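Local coordinates for protein glycoside Hydrolase (Bacteroides uniformis, PDB 5T99) that probably hydrolyses galactose-containing glycosidic linkages in agarose-derived oligosaccharides, as a family 2 glycoside hydrolase that binds the inhibitor d-galacto-isofagomine, at residues Gln202-Val207 against Gln245-Ala250; Phe217-Ser222 against Leu234-Glu239; Gly186-Thr191 against Arg402-Pro407. One frame throughout, in Å; residues are numbered along the deposited sequence.

Interaction 1: Gln202-Val207 against Gln245-Ala250; sequences QIETTV and QGKTLA. With EDO (1,2-ethanediol), chain K.
Ile203 and Ala250 open a regular antiparallel ladder in which Thr205 pairs with Thr248 and Val207 with Gly246, each of the three pairs joined by two backbone hydrogen bonds. Ile203 N to Ala250 O, at 2.9 Å and 170°, is nearly straight. Between them sit the non-hydrogen-bonded pairs Glu204 with Leu249 and Thr206 with Lys247, where the backbones draw together and Glu204 CA comes to 3.2 Å from Thr248 O. The tightly packed face carries the buried Ile203, Thr205 and Val207, with Thr248 and Ala250 beside them. Here the methyl CG2 of Thr248 lies 4.0 Å from Thr205 CB, and OG1, anti to the backbone N (chi1 178°), is directed to a hydrogen bond with Asp236. The strands belong to a three-stranded sheet of the immunoglobulin-like beta sandwich of this family 2 enzyme, and this face packs on strands 215-224 and 230-240 of the second sheet. On the other side Lys247, Leu249 and Gln245 are exposed, while Thr206 stays covered. Leu249 lays CD2 obliquely across the base of Glu204, 3.6 Å from its CB, while Lys247 runs extended beside Thr206, its CG 3.6 Å from OG1. Farther along, Thr206 CG2 rests 3.5 Å from Gln245 CD. Glu204 OE1 accepts a 2.8 Å hydrogen bond from O1 of an ethanediol, probably a crystallisation additive, and Lys247 NZ stands nearby without forming a salt bridge. With an alanine here in place of Glu204, Leu249 CD2 would probably lose the chain it lies against, Lys247 its nearby negative charge and the ethanediol its acceptor.

Interaction 2: Phe217-Ser222 against Leu234-Glu239; sequences FNIRHS and LNDNVE
Phe217-Ser222 and Leu234-Glu239 run antiparallel, their axes 4.5 Å apart at closest and their directions 153° apart, with paired backbone hydrogen bonds at Phe217 with Val238, Ile219 with Asp236, and His221 with Leu234. The middle rung is skewed: Ile219 N approaches Asp236 O from well above the carbonyl plane. On the face with Phe217, Ile219 and Val238, the isoleucine is central. Its CG1 stands beside the backbone N (chi1 -59°), which carries CD1 back toward the Phe217 end and across to Val238 CG1, 4.1 Å away, while its CG2 covers one face of the His221 ring near the rim. His221 and Leu234 leave the sheet as neighbours in the same direction, with their CB atoms 4.0 Å apart. The two strands form a beta hairpin at the edge of the four-stranded sheet of the immunoglobulin-like sandwich, and this face turns inward against strands 198-209 and 245-255. Two polar side chains share that side, the buried His221 and the partly exposed Asp236. His221 ND1 is hydrogen-bonded to Thr272, and a water lies in the ring plane 3.2 Å from NE2; the same water probably donates to Asp236 OD2, which also meets Thr248. Asp236 OD1 takes a weak bond from Asn237 N. The outward face is polar and more open. Arg220 and Asn235 extend alongside each other, guanidinium and amide planes 77° apart, and a water bridges them, accepting from Arg220 NE at 2.8 Å and donating to Asn235 OD1 at 2.6 Å. Toward the Phe217 end, Asn218 OD1 reaches over the CB of Asn237 at 3.7 Å.

Interaction 3: Gly186-Thr191 against Arg402-Pro407; sequences GVYVTT and RDRNHP. With EDO (1,2-ethanediol), chain J; EDO (1,2-ethanediol), chain K.
Arg404 lays its guanidinium flat on the ring of Tyr188, joining the immunoglobulin-like domain to the TIM barrel where helix 388-403 runs out into a type I turn from Asp403 to His406. The two planes are only 2° apart and their centres 3.7 Å apart, a parallel cation-pi stack. The arginine runs crosswise to the tyrosine: extended from CG to NE, it passes CD over the ring at CD1 and CE1, then sets NE 3.4 Å from Tyr188 CG and NH1 over CD2 and CE2. Its CG is tucked into the notch between N and C (chi1 65°), and from there the chain can travel along the ring face. The tyrosine is fixed at its far end by a hydrogen bond from OH to Asp442, while Glu204 packs against Arg404.

Asn405 works on the strand's backbone instead. Its side chain stands roughly perpendicular to that of Val189, and both ends of the amide are used: ND2 donates to Val187 O at 2.9 Å, and OD1 accepts from Val189 N at 2.8 Å in an almost straight bond. Gripping the backbone on both sides of Tyr188 should hold the amide against flipping. OD1 also faces the rim of the Tyr188 ring. Beside the turn, an ethanediol, probably from the crystallisation liquor, fills the angle between strand and turn, with its O1 2.6 Å from Val189 O and 2.9 Å from Arg404 O.

Interactions 1 and 2 belong to the two facing sheets of one sandwich, and their inward sides meet, with Thr248 CG2 packed on Ile219 CD1. Both are regular ladders, partly buried. The outer face of interaction 2 is largely exposed and polar, while that of interaction 1 is partly covered, with Glu204 against Arg404 of the barrel. Interaction 3 is the more buried and joins two domains, so side chains do the work there, through a stack and an amide grip in place of strand pairing. It shares the three-stranded sheet with interaction 1, since strand 180-194 pairs with 198-209 along its other edge, and both touch the same ethanediol. Interactions 2 and 3 do not touch.

Interaction 1: Gln202-Val207 against Gln245-Ala250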
# COMPACT_ATOMS: atom_id res chain seq x y z
N GLN A 202 -3.96 -27.87 0.28
CA GLN A 202 -3.81 -28.46 -1.04
C GLN A 202 -2.71 -27.69 -1.74
O GLN A 202 -2.68 -26.46 -1.69
CB GLN A 202 -5.14 -28.37 -1.80
CG GLN A 202 -5.11 -28.85 -3.25
CD GLN A 202 -6.44 -28.67 -3.96
OE1 GLN A 202 -6.55 -27.93 -4.95
NE2 GLN A 202 -7.45 -29.35 -3.48
N ILE A 203 -1.79 -28.40 -2.40
CA ILE A 203 -0.59 -27.79 -2.99
C ILE A 203 -0.36 -28.30 -4.40
O ILE A 203 -0.22 -29.51 -4.61
CB ILE A 203 0.67 -28.07 -2.15
CG1 ILE A 203 0.49 -27.55 -0.71
CG2 ILE A 203 1.90 -27.43 -2.80
CD1 ILE A 203 1.53 -28.06 0.27
N GLU A 204 -0.32 -27.37 -5.36
CA GLU A 204 0.04 -27.67 -6.74
C GLU A 204 1.49 -27.28 -6.98
O GLU A 204 1.84 -26.12 -6.80
CB GLU A 204 -0.85 -26.92 -7.73
CG GLU A 204 -0.64 -27.36 -9.18
CD GLU A 204 -1.23 -26.38 -10.16
OE1 GLU A 204 -2.34 -26.64 -10.66
OE2 GLU A 204 -0.59 -25.34 -10.42
N THR A 205 2.30 -28.24 -7.40
CA THR A 205 3.71 -28.01 -7.69
C THR A 205 3.93 -28.07 -9.21
O THR A 205 3.46 -29.00 -9.86
CB THR A 205 4.60 -29.06 -6.99
OG1 THR A 205 4.21 -29.19 -5.63
CG2 THR A 205 6.07 -28.67 -7.04
N THR A 206 4.65 -27.09 -9.74
CA THR A 206 5.08 -27.05 -11.13
C THR A 206 6.58 -27.32 -11.16
O THR A 206 7.34 -26.69 -10.42
CB THR A 206 4.79 -25.67 -11.78
OG1 THR A 206 3.39 -25.35 -11.66
CG2 THR A 206 5.18 -25.65 -13.26
N VAL A 207 7.00 -28.25 -12.00
CA VAL A 207 8.42 -28.58 -12.13
C VAL A 207 8.82 -28.53 -13.59
O VAL A 207 8.12 -29.07 -14.45
CB VAL A 207 8.75 -29.98 -11.54
CG1 VAL A 207 10.23 -30.29 -11.69
CG2 VAL A 207 8.32 -30.06 -10.08
N GLN A 245 7.46 -29.12 -18.91
CA GLN A 245 7.03 -28.68 -17.59
C GLN A 245 5.80 -29.50 -17.22
O GLN A 245 4.92 -29.69 -18.05
CB GLN A 245 6.67 -27.21 -17.69
CG GLN A 245 6.42 -26.49 -16.39
CD GLN A 245 5.74 -25.15 -16.63
OE1 GLN A 245 4.54 -25.09 -16.95
NE2 GLN A 245 6.49 -24.07 -16.46
N GLY A 246 5.75 -29.98 -15.98
CA GLY A 246 4.60 -30.77 -15.50
C GLY A 246 4.07 -30.23 -14.19
O GLY A 246 4.78 -29.50 -13.49
N LYS A 247 2.82 -30.58 -13.88
CA LYS A 247 2.15 -30.15 -12.64
C LYS A 247 1.57 -31.33 -11.89
O LYS A 247 1.12 -32.30 -12.50
CB LYS A 247 1.00 -29.19 -12.94
CG LYS A 247 1.44 -27.83 -13.47
CD LYS A 247 0.26 -27.07 -14.04
CE LYS A 247 0.65 -25.64 -14.34
NZ LYS A 247 -0.44 -24.93 -15.06
N THR A 248 1.54 -31.22 -10.57
CA THR A 248 1.01 -32.25 -9.71
C THR A 248 0.33 -31.61 -8.53
O THR A 248 0.72 -30.53 -8.09
CB THR A 248 2.11 -33.24 -9.25
OG1 THR A 248 1.56 -34.22 -8.37
CG2 THR A 248 3.27 -32.50 -8.56
N LEU A 249 -0.68 -32.31 -8.01
CA LEU A 249 -1.51 -31.86 -6.90
C LEU A 249 -1.53 -32.90 -5.79
O LEU A 249 -1.67 -34.10 -6.04
CB LEU A 249 -2.93 -31.61 -7.40
CG LEU A 249 -3.23 -30.19 -7.86
CD1 LEU A 249 -4.51 -30.18 -8.69
CD2 LEU A 249 -3.37 -29.26 -6.66
N ALA A 250 -1.41 -32.43 -4.56
CA ALA A 250 -1.50 -33.26 -3.36
C ALA A 250 -2.13 -32.44 -2.24
O ALA A 250 -2.22 -31.23 -2.35
CB ALA A 250 -0.11 -33.71 -2.95
C1 EDO K . -2.96 -24.32 -12.62
O1 EDO K . -3.52 -25.59 -12.96
C2 EDO K . -3.98 -23.19 -12.73
O2 EDO K . -3.42 -22.05 -13.40

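Interaction 2: Phe217-Ser222 against Leu234-Glu239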
# COMPACT_ATOMS: atom_id res chain seq x y z
N PHE A 217 10.40 -37.25 -10.55
CA PHE A 217 11.04 -36.47 -9.49
C PHE A 217 10.18 -36.47 -8.24
O PHE A 217 8.96 -36.37 -8.33
CB PHE A 217 11.29 -35.04 -9.96
CG PHE A 217 12.00 -34.97 -11.29
CD1 PHE A 217 13.33 -35.32 -11.40
CD2 PHE A 217 11.31 -34.58 -12.44
CE1 PHE A 217 13.98 -35.26 -12.63
CE2 PHE A 217 11.96 -34.53 -13.67
CZ PHE A 217 13.30 -34.87 -13.76
N ASN A 218 10.82 -36.61 -7.08
CA ASN A 218 10.11 -36.59 -5.80
C ASN A 218 10.02 -35.17 -5.26
O ASN A 218 10.91 -34.36 -5.47
CB ASN A 218 10.78 -37.53 -4.78
CG ASN A 218 10.52 -39.00 -5.09
OD1 ASN A 218 9.52 -39.36 -5.70
ND2 ASN A 218 11.44 -39.86 -4.67
N ILE A 219 8.93 -34.90 -4.56
CA ILE A 219 8.66 -33.59 -4.00
C ILE A 219 8.40 -33.76 -2.51
O ILE A 219 7.59 -34.60 -2.14
CB ILE A 219 7.40 -32.95 -4.63
CG1 ILE A 219 7.57 -32.81 -6.15
CG2 ILE A 219 7.11 -31.58 -4.01
CD1 ILE A 219 6.26 -32.66 -6.90
N ARG A 220 9.09 -32.97 -1.68
CA ARG A 220 8.86 -32.97 -0.25
C ARG A 220 8.44 -31.59 0.23
O ARG A 220 9.25 -30.65 0.25
CB ARG A 220 10.12 -33.39 0.50
CG ARG A 220 9.87 -33.63 1.98
CD ARG A 220 11.17 -33.79 2.74
NE ARG A 220 11.94 -34.93 2.23
CZ ARG A 220 13.22 -35.16 2.50
NH1 ARG A 220 13.92 -34.34 3.28
NH2 ARG A 220 13.82 -36.22 1.97
N HIS A 221 7.17 -31.49 0.63
CA HIS A 221 6.60 -30.28 1.22
C HIS A 221 6.73 -30.30 2.73
O HIS A 221 6.07 -31.10 3.39
CB HIS A 221 5.12 -30.16 0.88
CG HIS A 221 4.85 -30.01 -0.58
ND1 HIS A 221 5.38 -28.98 -1.33
CD2 HIS A 221 4.07 -30.73 -1.42
CE1 HIS A 221 4.96 -29.09 -2.58
NE2 HIS A 221 4.16 -30.15 -2.66
N SER A 222 7.55 -29.40 3.28
CA SER A 222 7.63 -29.17 4.73
C SER A 222 6.84 -27.91 5.12
O SER A 222 7.17 -26.80 4.68
CB SER A 222 9.09 -29.05 5.17
OG SER A 222 9.79 -30.24 4.91
N LEU A 234 4.40 -33.38 3.45
CA LEU A 234 3.57 -33.98 2.42
C LEU A 234 4.49 -34.35 1.28
O LEU A 234 5.22 -33.49 0.77
CB LEU A 234 2.49 -33.02 1.94
CG LEU A 234 1.67 -33.46 0.71
CD1 LEU A 234 0.96 -34.79 0.91
CD2 LEU A 234 0.67 -32.37 0.33
N ASN A 235 4.44 -35.61 0.88
CA ASN A 235 5.20 -36.10 -0.24
C ASN A 235 4.32 -36.16 -1.50
O ASN A 235 3.10 -36.40 -1.43
CB ASN A 235 5.82 -37.45 0.08
CG ASN A 235 7.09 -37.32 0.91
OD1 ASN A 235 8.12 -36.87 0.41
ND2 ASN A 235 7.02 -37.70 2.18
N ASP A 236 4.96 -35.93 -2.63
CA ASP A 236 4.30 -35.98 -3.93
C ASP A 236 5.37 -36.35 -4.95
O ASP A 236 6.53 -36.54 -4.58
CB ASP A 236 3.65 -34.62 -4.23
CG ASP A 236 2.60 -34.69 -5.33
OD1 ASP A 236 2.24 -35.82 -5.75
OD2 ASP A 236 2.13 -33.60 -5.77
N ASN A 237 4.99 -36.51 -6.21
CA ASN A 237 5.95 -36.68 -7.28
C ASN A 237 5.35 -36.30 -8.61
O ASN A 237 4.13 -36.21 -8.76
CB ASN A 237 6.46 -38.12 -7.32
CG ASN A 237 5.34 -39.13 -7.45
OD1 ASN A 237 4.78 -39.33 -8.52
ND2 ASN A 237 4.99 -39.76 -6.34
N VAL A 238 6.22 -36.12 -9.60
CA VAL A 238 5.78 -35.76 -10.94
C VAL A 238 6.74 -36.30 -12.01
O VAL A 238 7.95 -36.24 -11.85
CB VAL A 238 5.61 -34.23 -11.03
CG1 VAL A 238 6.95 -33.51 -10.88
CG2 VAL A 238 4.91 -33.84 -12.33
N GLU A 239 6.16 -36.87 -13.07
CA GLU A 239 6.90 -37.22 -14.29
C GLU A 239 6.88 -36.04 -15.25
O GLU A 239 5.82 -35.54 -15.60
CB GLU A 239 6.28 -38.43 -15.00
CG GLU A 239 6.54 -39.77 -14.34
CD GLU A 239 6.65 -40.91 -15.36
OE1 GLU A 239 5.74 -41.78 -15.37
OE2 GLU A 239 7.63 -40.92 -16.14
O HOH W 1 10.75 -36.82 0.59
O HOH W 2 2.28 -31.01 -5.07

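Interaction 3: Gly186-Thr191 against Arg402-Pro407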
# COMPACT_ATOMS: atom_id res chain seq x y z
N GLY A 186 5.68 -21.03 -9.18
CA GLY A 186 5.49 -22.44 -9.45
C GLY A 186 4.83 -23.30 -8.38
O GLY A 186 4.73 -24.52 -8.56
N VAL A 187 4.42 -22.69 -7.26
CA VAL A 187 3.63 -23.38 -6.23
C VAL A 187 2.36 -22.58 -5.93
O VAL A 187 2.39 -21.37 -5.76
CB VAL A 187 4.43 -23.58 -4.93
CG1 VAL A 187 3.55 -24.22 -3.85
CG2 VAL A 187 5.67 -24.41 -5.19
N TYR A 188 1.24 -23.29 -5.86
CA TYR A 188 -0.07 -22.71 -5.65
C TYR A 188 -0.72 -23.44 -4.46
O TYR A 188 -1.07 -24.61 -4.58
CB TYR A 188 -0.87 -22.84 -6.96
CG TYR A 188 -2.32 -22.43 -6.94
CD1 TYR A 188 -2.82 -21.43 -6.08
CD2 TYR A 188 -3.23 -23.03 -7.83
CE1 TYR A 188 -4.16 -21.06 -6.11
CE2 TYR A 188 -4.56 -22.66 -7.87
CZ TYR A 188 -5.03 -21.68 -7.01
OH TYR A 188 -6.38 -21.35 -7.06
N VAL A 189 -0.87 -22.74 -3.33
CA VAL A 189 -1.33 -23.30 -2.06
C VAL A 189 -2.75 -22.83 -1.77
O VAL A 189 -2.99 -21.62 -1.69
CB VAL A 189 -0.42 -22.82 -0.91
CG1 VAL A 189 -0.87 -23.42 0.44
CG2 VAL A 189 1.04 -23.14 -1.20
N THR A 190 -3.68 -23.78 -1.59
CA THR A 190 -5.07 -23.48 -1.24
C THR A 190 -5.47 -24.27 0.01
O THR A 190 -4.74 -25.16 0.44
CB THR A 190 -6.03 -23.80 -2.40
OG1 THR A 190 -5.85 -25.17 -2.85
CG2 THR A 190 -5.77 -22.83 -3.57
N THR A 191 -6.61 -23.91 0.60
CA THR A 191 -7.13 -24.57 1.81
C THR A 191 -8.62 -24.87 1.67
O THR A 191 -9.48 -24.13 2.18
CB THR A 191 -6.87 -23.74 3.09
OG1 THR A 191 -7.44 -22.43 2.95
CG2 THR A 191 -5.40 -23.61 3.36
N ARG A 402 1.33 -14.47 -9.27
CA ARG A 402 2.17 -13.85 -8.24
C ARG A 402 1.50 -13.85 -6.87
O ARG A 402 2.15 -14.16 -5.87
CB ARG A 402 2.51 -12.40 -8.64
CG ARG A 402 3.61 -11.72 -7.82
CD ARG A 402 3.73 -10.22 -8.12
NE ARG A 402 2.63 -9.48 -7.54
CZ ARG A 402 2.58 -8.15 -7.34
NH1 ARG A 402 3.60 -7.35 -7.70
NH2 ARG A 402 1.50 -7.62 -6.78
N ASP A 403 0.21 -13.49 -6.83
CA ASP A 403 -0.46 -13.17 -5.55
C ASP A 403 -1.46 -14.20 -5.00
O ASP A 403 -1.98 -14.00 -3.91
CB ASP A 403 -1.15 -11.81 -5.65
CG ASP A 403 -0.19 -10.67 -5.87
OD1 ASP A 403 1.04 -10.91 -5.81
OD2 ASP A 403 -0.66 -9.53 -6.13
N ARG A 404 -1.72 -15.29 -5.72
CA ARG A 404 -2.78 -16.23 -5.32
C ARG A 404 -2.46 -17.11 -4.10
O ARG A 404 -3.28 -17.96 -3.74
CB ARG A 404 -3.21 -17.11 -6.49
CG ARG A 404 -2.13 -18.07 -7.01
CD ARG A 404 -2.63 -18.72 -8.27
NE ARG A 404 -1.68 -19.64 -8.86
CZ ARG A 404 -1.97 -20.50 -9.84
NH1 ARG A 404 -3.20 -20.56 -10.36
NH2 ARG A 404 -1.02 -21.31 -10.31
N ASN A 405 -1.30 -16.93 -3.49
CA ASN A 405 -0.98 -17.54 -2.20
C ASN A 405 -1.10 -16.62 -0.99
O ASN A 405 -1.08 -17.11 0.14
CB ASN A 405 0.41 -18.15 -2.24
CG ASN A 405 0.55 -19.16 -3.34
OD1 ASN A 405 -0.31 -20.03 -3.48
ND2 ASN A 405 1.62 -19.06 -4.14
N HIS A 406 -1.21 -15.31 -1.20
CA HIS A 406 -1.37 -14.38 -0.07
C HIS A 406 -2.72 -14.58 0.60
O HIS A 406 -3.75 -14.43 -0.05
CB HIS A 406 -1.29 -12.93 -0.55
CG HIS A 406 0.07 -12.48 -0.97
ND1 HIS A 406 1.11 -12.30 -0.08
CD2 HIS A 406 0.55 -12.13 -2.18
CE1 HIS A 406 2.18 -11.87 -0.74
NE2 HIS A 406 1.87 -11.78 -2.02
N PRO A 407 -2.75 -14.90 1.90
CA PRO A 407 -4.06 -15.01 2.56
C PRO A 407 -4.80 -13.68 2.73
O PRO A 407 -6.01 -13.68 2.91
CB PRO A 407 -3.72 -15.59 3.93
CG PRO A 407 -2.32 -15.17 4.17
CD PRO A 407 -1.66 -15.29 2.82
C1 EDO J . -4.49 -19.10 0.10
O1 EDO J . -4.16 -19.32 -1.29
C2 EDO J . -3.43 -19.65 1.06
O2 EDO J . -2.80 -18.61 1.84
C1 EDO K . -2.96 -24.32 -12.62
O1 EDO K . -3.52 -25.59 -12.96
C2 EDO K . -3.98 -23.19 -12.73
O2 EDO K . -3.42 -22.05 -13.40